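Local coordinates for protein putative fimbriae assembly chaperone (Salmonella typhimurium, PDB 2CO7) that probably acts as a periplasmic chaperone of the PapD family that binds and caps fimbrial subunits before their assembly into surface fibres, at residues E90-P101 with L120-R131; P56-P64 with Q75-M85. All coordinates share one frame; numbering follows the deposited sequence. Where two conformers were deposited one is given.

Interaction 1: residues E90-P101 with L120-R131; sequences ETLQWVCIKAVP and LSINACDKLIFR. With SO4 (sulfate ion), chain D.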
# COMPACT_ATOMS: atom_id res chain seq x y z
N GLU B 90 -13.11 -11.88 12.49
CA GLU B 90 -11.84 -11.14 12.40
C GLU B 90 -12.03 -9.62 12.38
O GLU B 90 -13.10 -9.11 12.01
CB GLU B 90 -11.10 -11.52 11.11
CG GLU B 90 -10.62 -12.99 11.12
CD GLU B 90 -9.71 -13.32 9.97
OE1 GLU B 90 -9.94 -12.81 8.86
OE2 GLU B 90 -8.77 -14.12 10.16
N THR B 91 -10.97 -8.91 12.73
CA THR B 91 -10.89 -7.46 12.72
C THR B 91 -9.57 -7.13 12.06
O THR B 91 -8.53 -7.67 12.44
CB THR B 91 -10.91 -6.83 14.13
OG1 THR B 91 -12.17 -7.09 14.78
CG2 THR B 91 -10.74 -5.29 14.02
N LEU B 92 -9.62 -6.28 11.04
CA LEU B 92 -8.44 -5.96 10.27
C LEU B 92 -7.85 -4.65 10.76
O LEU B 92 -8.59 -3.70 11.07
CB LEU B 92 -8.81 -5.84 8.78
CG LEU B 92 -7.52 -5.65 7.95
CD1 LEU B 92 -7.48 -6.56 6.71
CD2 LEU B 92 -7.36 -4.22 7.59
N GLN B 93 -6.52 -4.61 10.84
CA GLN B 93 -5.76 -3.37 11.06
C GLN B 93 -4.66 -3.32 9.97
O GLN B 93 -4.48 -4.27 9.18
CB GLN B 93 -5.05 -3.45 12.44
CG GLN B 93 -5.85 -3.31 13.67
CD GLN B 93 -6.70 -4.52 14.05
OE1 GLN B 93 -7.66 -4.35 14.73
NE2 GLN B 93 -6.30 -5.73 13.64
N TRP B 94 -3.87 -2.24 9.98
CA TRP B 94 -2.72 -2.13 9.12
C TRP B 94 -1.50 -1.79 9.96
O TRP B 94 -1.54 -0.86 10.75
CB TRP B 94 -2.91 -0.98 8.13
CG TRP B 94 -4.00 -1.24 7.15
CD1 TRP B 94 -5.34 -0.89 7.27
CD2 TRP B 94 -3.88 -1.93 5.91
NE1 TRP B 94 -6.04 -1.33 6.17
CE2 TRP B 94 -5.18 -1.98 5.32
CE3 TRP B 94 -2.81 -2.56 5.25
CZ2 TRP B 94 -5.42 -2.56 4.07
CZ3 TRP B 94 -3.05 -3.13 3.97
CH2 TRP B 94 -4.36 -3.15 3.43
N VAL B 95 -0.43 -2.55 9.76
CA VAL B 95 0.86 -2.27 10.40
C VAL B 95 1.73 -1.65 9.30
O VAL B 95 1.98 -2.27 8.28
CB VAL B 95 1.46 -3.53 11.13
CG1 VAL B 95 1.72 -4.74 10.18
CG2 VAL B 95 2.74 -3.17 11.86
N CYS B 96 2.18 -0.42 9.55
CA CYS B 96 2.87 0.40 8.56
C CYS B 96 4.28 0.71 9.06
O CYS B 96 4.49 0.98 10.24
CB CYS B 96 2.13 1.69 8.37
SG CYS B 96 0.52 1.52 7.56
N ILE B 97 5.21 0.68 8.12
CA ILE B 97 6.62 0.90 8.39
C ILE B 97 7.00 2.08 7.51
O ILE B 97 6.92 1.95 6.29
CB ILE B 97 7.45 -0.34 7.91
CG1 ILE B 97 7.07 -1.62 8.67
CG2 ILE B 97 8.97 -0.08 7.96
CD1 ILE B 97 6.96 -1.47 10.13
N LYS B 98 7.35 3.20 8.14
CA LYS B 98 7.83 4.39 7.43
C LYS B 98 9.35 4.41 7.48
O LYS B 98 9.94 4.34 8.58
CB LYS B 98 7.33 5.68 8.08
CG LYS B 98 7.78 6.96 7.33
CD LYS B 98 7.40 8.26 8.05
CE LYS B 98 5.89 8.36 8.29
NZ LYS B 98 5.19 8.59 6.98
N ALA B 99 9.97 4.53 6.31
CA ALA B 99 11.44 4.49 6.21
C ALA B 99 11.89 5.80 5.58
O ALA B 99 11.34 6.24 4.57
CB ALA B 99 11.91 3.29 5.41
N VAL B 100 12.90 6.39 6.19
CA VAL B 100 13.36 7.73 5.86
C VAL B 100 14.90 7.72 5.73
O VAL B 100 15.59 7.41 6.70
CB VAL B 100 12.88 8.74 6.94
CG1 VAL B 100 13.44 10.09 6.71
CG2 VAL B 100 11.32 8.79 6.97
N PRO B 101 15.42 8.08 4.54
CA PRO B 101 16.85 8.12 4.31
C PRO B 101 17.48 9.42 4.80
O PRO B 101 16.75 10.39 5.00
CB PRO B 101 16.97 8.04 2.78
CG PRO B 101 15.69 8.63 2.25
CD PRO B 101 14.63 8.48 3.34
N LEU B 120 13.67 10.39 -1.24
CA LEU B 120 12.43 9.65 -1.13
C LEU B 120 12.18 9.29 0.32
O LEU B 120 13.11 9.17 1.10
CB LEU B 120 12.54 8.38 -1.96
CG LEU B 120 12.57 8.48 -3.49
CD1 LEU B 120 12.97 7.13 -4.09
CD2 LEU B 120 11.22 8.93 -4.08
N SER B 121 10.92 9.10 0.67
CA SER B 121 10.61 8.36 1.88
C SER B 121 9.49 7.40 1.51
O SER B 121 8.71 7.66 0.60
CB SER B 121 10.19 9.30 3.01
OG SER B 121 8.93 9.85 2.75
N ILE B 122 9.42 6.26 2.19
CA ILE B 122 8.44 5.25 1.80
C ILE B 122 7.70 4.68 2.99
O ILE B 122 8.21 4.72 4.11
CB ILE B 122 9.05 4.15 0.84
CG1 ILE B 122 10.14 3.36 1.53
CG2 ILE B 122 9.71 4.80 -0.43
CD1 ILE B 122 10.78 2.22 0.61
N ASN B 123 6.49 4.20 2.74
CA ASN B 123 5.63 3.66 3.78
C ASN B 123 5.07 2.36 3.28
O ASN B 123 4.36 2.35 2.26
CB ASN B 123 4.48 4.62 4.09
CG ASN B 123 4.94 5.99 4.44
OD1 ASN B 123 5.20 6.27 5.61
ND2 ASN B 123 5.09 6.86 3.43
N ALA B 124 5.46 1.26 3.91
CA ALA B 124 4.99 -0.05 3.51
C ALA B 124 4.03 -0.54 4.57
O ALA B 124 4.44 -0.69 5.72
CB ALA B 124 6.20 -1.04 3.36
N CYS B 125 2.81 -0.89 4.18
CA CYS B 125 1.79 -1.31 5.14
C CYS B 125 1.30 -2.74 4.85
O CYS B 125 0.98 -3.08 3.67
CB CYS B 125 0.62 -0.32 5.14
SG CYS B 125 1.09 1.41 5.55
N ASP B 126 1.23 -3.55 5.90
CA ASP B 126 0.69 -4.93 5.80
C ASP B 126 -0.62 -4.99 6.55
O ASP B 126 -0.79 -4.36 7.59
CB ASP B 126 1.59 -5.95 6.52
CG ASP B 126 2.81 -6.37 5.73
OD1 ASP B 126 3.47 -7.27 6.26
OD2 ASP B 126 3.10 -5.87 4.63
N LYS B 127 -1.54 -5.83 6.06
CA LYS B 127 -2.68 -6.20 6.89
C LYS B 127 -2.22 -6.93 8.14
O LYS B 127 -1.38 -7.86 8.08
CB LYS B 127 -3.67 -7.07 6.10
CG LYS B 127 -4.21 -6.35 4.88
CD LYS B 127 -5.04 -7.28 3.99
CE LYS B 127 -5.51 -6.48 2.75
NZ LYS B 127 -6.04 -7.37 1.65
N LEU B 128 -2.77 -6.46 9.26
CA LEU B 128 -2.59 -7.10 10.56
C LEU B 128 -3.99 -7.60 10.96
O LEU B 128 -4.89 -6.81 11.33
CB LEU B 128 -2.05 -6.11 11.59
CG LEU B 128 -2.06 -6.60 13.04
CD1 LEU B 128 -1.09 -7.83 13.14
CD2 LEU B 128 -1.58 -5.48 13.99
N ILE B 129 -4.18 -8.89 10.86
CA ILE B 129 -5.53 -9.47 10.95
C ILE B 129 -5.69 -10.14 12.28
O ILE B 129 -5.01 -11.16 12.56
CB ILE B 129 -5.87 -10.40 9.75
CG1 ILE B 129 -5.70 -9.64 8.41
CG2 ILE B 129 -7.34 -10.94 9.84
CD1 ILE B 129 -5.74 -10.55 7.11
N PHE B 130 -6.62 -9.59 13.07
CA PHE B 130 -6.88 -10.14 14.38
C PHE B 130 -7.91 -11.28 14.32
O PHE B 130 -9.02 -11.06 13.86
CB PHE B 130 -7.32 -9.04 15.36
CG PHE B 130 -7.52 -9.54 16.75
CD1 PHE B 130 -6.42 -9.75 17.59
CD2 PHE B 130 -8.81 -9.79 17.23
CE1 PHE B 130 -6.62 -10.22 18.95
CE2 PHE B 130 -9.02 -10.24 18.55
CZ PHE B 130 -7.92 -10.46 19.41
N ARG B 131 -7.54 -12.46 14.80
CA ARG B 131 -8.41 -13.64 14.75
C ARG B 131 -8.75 -14.12 16.18
O ARG B 131 -7.89 -14.72 16.91
CB ARG B 131 -7.75 -14.75 13.92
CG ARG B 131 -8.68 -15.97 13.66
CD ARG B 131 -8.05 -16.93 12.72
NE ARG B 131 -7.79 -16.28 11.42
CZ ARG B 131 -6.98 -16.76 10.49
NH1 ARG B 131 -6.33 -17.93 10.67
NH2 ARG B 131 -6.83 -16.07 9.37
S SO4 D . -7.02 -5.68 -1.60
O1 SO4 D . -6.21 -5.30 -2.78
O2 SO4 D . -6.30 -5.32 -0.39
O3 SO4 D . -8.27 -4.94 -1.74
O4 SO4 D . -7.40 -7.10 -1.65

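Interaction 2: residues P56-P64 with Q75-M85; sequences PAPFLVMPP and QLRIVRTGGDM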
# COMPACT_ATOMS: atom_id res chain seq x y z
N PRO B 56 -7.18 5.06 15.14
CA PRO B 56 -6.27 4.25 15.97
C PRO B 56 -6.73 2.81 16.13
O PRO B 56 -7.93 2.48 15.97
CB PRO B 56 -6.33 4.94 17.36
CG PRO B 56 -7.00 6.31 17.11
CD PRO B 56 -7.93 6.07 15.94
N ALA B 57 -5.78 1.94 16.45
CA ALA B 57 -6.05 0.52 16.70
C ALA B 57 -5.41 0.14 18.02
O ALA B 57 -4.41 0.77 18.43
CB ALA B 57 -5.48 -0.34 15.57
N PRO B 58 -5.98 -0.86 18.72
CA PRO B 58 -5.53 -1.20 20.08
C PRO B 58 -4.31 -2.10 20.02
O PRO B 58 -4.31 -3.20 20.61
CB PRO B 58 -6.74 -1.96 20.65
CG PRO B 58 -7.36 -2.62 19.47
CD PRO B 58 -7.13 -1.70 18.29
N PHE B 59 -3.29 -1.68 19.26
CA PHE B 59 -2.05 -2.44 19.19
C PHE B 59 -0.88 -1.51 19.33
O PHE B 59 -0.98 -0.34 18.96
CB PHE B 59 -1.91 -3.16 17.87
CG PHE B 59 -2.92 -4.25 17.66
CD1 PHE B 59 -2.56 -5.58 17.88
CD2 PHE B 59 -4.22 -3.94 17.25
CE1 PHE B 59 -3.50 -6.62 17.70
CE2 PHE B 59 -5.18 -4.97 17.07
CZ PHE B 59 -4.80 -6.31 17.29
N LEU B 60 0.24 -2.05 19.81
CA LEU B 60 1.46 -1.29 19.90
C LEU B 60 2.53 -2.07 19.17
O LEU B 60 2.56 -3.30 19.22
CB LEU B 60 1.83 -1.06 21.35
CG LEU B 60 1.42 0.25 22.05
CD1 LEU B 60 0.27 0.95 21.42
CD2 LEU B 60 1.15 0.04 23.56
N VAL B 61 3.38 -1.36 18.44
CA VAL B 61 4.55 -1.96 17.82
C VAL B 61 5.78 -1.46 18.53
O VAL B 61 5.93 -0.26 18.81
CB VAL B 61 4.66 -1.65 16.29
CG1 VAL B 61 5.88 -2.41 15.68
CG2 VAL B 61 3.42 -2.06 15.57
N MET B 62 6.67 -2.42 18.83
CA MET B 62 7.90 -2.18 19.60
C MET B 62 9.13 -2.64 18.83
O MET B 62 9.22 -3.82 18.46
CB MET B 62 7.89 -2.96 20.91
CG MET B 62 7.07 -2.36 22.06
SD MET B 62 6.71 -3.59 23.32
CE MET B 62 5.52 -4.55 22.39
N PRO B 63 10.12 -1.75 18.61
CA PRO B 63 10.13 -0.32 18.97
C PRO B 63 9.32 0.47 17.95
O PRO B 63 9.38 0.14 16.77
CB PRO B 63 11.62 0.06 18.86
CG PRO B 63 12.18 -0.88 17.81
CD PRO B 63 11.37 -2.18 17.94
N PRO B 64 8.62 1.55 18.37
CA PRO B 64 7.89 2.42 17.43
C PRO B 64 8.80 3.31 16.58
O PRO B 64 8.42 3.68 15.47
CB PRO B 64 7.04 3.30 18.34
CG PRO B 64 7.73 3.27 19.64
CD PRO B 64 8.48 2.00 19.76
N GLN B 75 13.62 -7.24 14.23
CA GLN B 75 12.26 -7.73 14.43
C GLN B 75 11.44 -6.68 15.16
O GLN B 75 11.91 -6.02 16.10
CB GLN B 75 12.27 -9.02 15.26
CG GLN B 75 13.07 -10.15 14.68
CD GLN B 75 12.38 -10.89 13.53
OE1 GLN B 75 13.02 -11.70 12.85
NE2 GLN B 75 11.09 -10.64 13.32
N LEU B 76 10.20 -6.53 14.73
CA LEU B 76 9.28 -5.70 15.45
C LEU B 76 8.37 -6.62 16.19
O LEU B 76 7.97 -7.64 15.64
CB LEU B 76 8.48 -4.88 14.48
CG LEU B 76 9.31 -4.12 13.46
CD1 LEU B 76 8.37 -3.38 12.55
CD2 LEU B 76 10.29 -3.17 14.19
N ARG B 77 8.02 -6.27 17.43
CA ARG B 77 7.04 -7.01 18.18
C ARG B 77 5.72 -6.25 18.13
O ARG B 77 5.69 -5.05 18.42
CB ARG B 77 7.51 -7.06 19.64
CG ARG B 77 6.46 -7.52 20.64
CD ARG B 77 6.41 -9.05 20.78
NE ARG B 77 5.96 -9.40 22.12
CZ ARG B 77 5.38 -10.56 22.43
NH1 ARG B 77 5.20 -11.49 21.50
NH2 ARG B 77 5.00 -10.80 23.68
N ILE B 78 4.63 -6.95 17.85
CA ILE B 78 3.31 -6.32 17.79
C ILE B 78 2.44 -6.94 18.90
O ILE B 78 2.35 -8.15 18.96
CB ILE B 78 2.63 -6.60 16.43
CG1 ILE B 78 3.49 -6.09 15.26
CG2 ILE B 78 1.21 -5.99 16.44
CD1 ILE B 78 3.11 -6.65 13.88
N VAL B 79 1.82 -6.13 19.76
CA VAL B 79 1.08 -6.68 20.91
C VAL B 79 -0.26 -5.95 21.02
O VAL B 79 -0.31 -4.72 20.85
CB VAL B 79 1.91 -6.61 22.25
CG1 VAL B 79 3.19 -7.45 22.18
CG2 VAL B 79 2.27 -5.18 22.61
N ARG B 80 -1.35 -6.70 21.20
CA ARG B 80 -2.64 -6.09 21.50
C ARG B 80 -2.61 -5.43 22.86
O ARG B 80 -2.17 -6.07 23.84
CB ARG B 80 -3.77 -7.12 21.48
CG ARG B 80 -5.15 -6.46 21.59
CD ARG B 80 -6.33 -7.47 21.60
NE ARG B 80 -6.29 -8.37 22.77
CZ ARG B 80 -6.68 -8.08 24.01
NH1 ARG B 80 -7.17 -6.89 24.34
NH2 ARG B 80 -6.55 -9.00 24.97
N THR B 81 -3.11 -4.20 22.98
CA THR B 81 -3.04 -3.52 24.29
C THR B 81 -4.32 -3.29 25.04
O THR B 81 -4.28 -2.75 26.16
CB THR B 81 -2.36 -2.14 24.23
OG1 THR B 81 -2.68 -1.46 25.45
CG2 THR B 81 -2.92 -1.29 23.11
N GLY B 82 -5.45 -3.66 24.44
CA GLY B 82 -6.77 -3.51 25.07
C GLY B 82 -7.78 -3.61 23.93
O GLY B 82 -7.71 -4.54 23.13
N GLY B 83 -8.70 -2.65 23.83
CA GLY B 83 -9.66 -2.65 22.72
C GLY B 83 -10.90 -3.47 23.02
O GLY B 83 -10.96 -4.21 24.00
N ASP B 84 -11.93 -3.31 22.21
CA ASP B 84 -13.11 -4.15 22.37
C ASP B 84 -13.46 -4.77 21.02
O ASP B 84 -14.56 -4.59 20.48
CB ASP B 84 -14.29 -3.40 22.98
CG ASP B 84 -15.37 -4.34 23.56
OD1 ASP B 84 -16.57 -3.94 23.53
OD2 ASP B 84 -15.04 -5.45 24.05
N MET B 85 -12.49 -5.51 20.50
CA MET B 85 -12.69 -6.22 19.25
C MET B 85 -13.73 -7.33 19.35
O MET B 85 -13.85 -7.98 20.39
CB MET B 85 -11.36 -6.71 18.69
CG MET B 85 -10.63 -5.58 17.93
SD MET B 85 -8.98 -5.98 17.38
CE MET B 85 -8.30 -6.48 18.94
O HOH W 1 11.10 -6.23 19.27

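Interaction 1: residues E90-P101 with L120-R131
Strands 91-100 and 120-131 pair antiparallel from Thr91-Phe130 to Ala99-Ile122, their axes approaching to 4.3 Å at 145°. At the non-hydrogen-bonded pair Cys96-Cys125 the CA atoms come within 4.0 Å, and a disulfide joins the two SG atoms (2.1 Å, chi3 113°). On the same face, Lys127 runs its extended chain along Trp94, laying CG over the six-membered ring in a CH-pi contact 3.8 Å from the centroid. Lys127 NZ continues to a sulfate, probably from the crystallisation liquor, and to the backbone of the partner protein. These are the F and G strands of the immunoglobulin-like N-terminal domain; residues 120-125 also pair in parallel with a strand of that partner, as in donor-strand complementation. Lys98 folds back at chi3 and chi4, bringing NZ within 2.7 Å of Asn123 OD1, while Asn123 ND2 bonds the partner's backbone. On the opposite face Gln93, bent at chi2 (75°), turns NE2 onto Leu128 O (2.9 Å), which Gln93 N meets from the other side of the carbonyl plane. Where 91-100 begins and 120-131 finishes, Arg131 NE and NH2 both grip Glu90 OE2 (NE 2.7 Å), with carboxylate and guanidinium nearly coplanar; Arg131 also pairs with Asp208.

Interaction 2: residues P56-P64 with Q75-M85
This contact is a beta hairpin pairing in the N-terminal domain, extended past its strands by a turn and loop that fold back on Pro58 and Phe59. Strands 59-62 and 75-80 run antiparallel (161°) with axes 4.6 Å apart. Leu60 with Val79 and Met62 with Arg77 are the hydrogen-bonded pairs; beyond them Thr81 N reaches Pro58 O at 2.8 Å, nearly straight at the hydrogen (170°) but from above the carbonyl plane.

The face carrying Phe59, Val61 and Ile78 looks into the domain. Val61 sends CG2 alongside Ile78 CG1 and, with CG1 anti to its backbone N (chi1 -176°), sets that methyl 3.8 Å from Leu76 CB. Arg80 CG lies over one face of the Phe59 ring toward its rim, and Met85 SD sits at the ring's edge, 5.2 Å from the centroid, in a Met-aromatic contact. Tyr23 meets the same ring edge-to-face. Pro58, at the centre of an inverse gamma turn, places CB 3.6 Å from Gly83 CA and CG near Met85 CE. Arg80 NH1 bonds Gly82 O (2.7 Å), tying the turn to the strand end.

On the more exposed face, Met62, deposited in two conformers, rests in one of them against Arg77 and Val79, so this packing is uncertain. A water donates to both Met62 O and Gln75 O. In the immunoglobulin-like N-terminal domain of PapD-type chaperones these strands correspond to the D-E hairpin, with 59-68 lying between 73-80 and 42-50.

In the fold
Interactions 1 and 2 lie in the same N-terminal domain, their centres about 12 Å apart, and meet through their inward faces. Gln93 is the main junction: its CD lies 3.4 Å from Phe59 CE2, and its CG is 3.5 Å from Ala57 CB. At the other end Ile97 CD1 touches Leu76 CD1, also at 3.4 Å. Between these points Val95 packs on Val61 and Ile78, and Leu128 on Phe59 and Ile78, so the core is built from both pairings. Strand 91-100 follows 73-80 through the loop 81-90 that holds Met85. They differ in surroundings: interaction 1 reaches the partner protein, through 120-131 and through Trp94, whereas interaction 2 touches no other chain of the assembly.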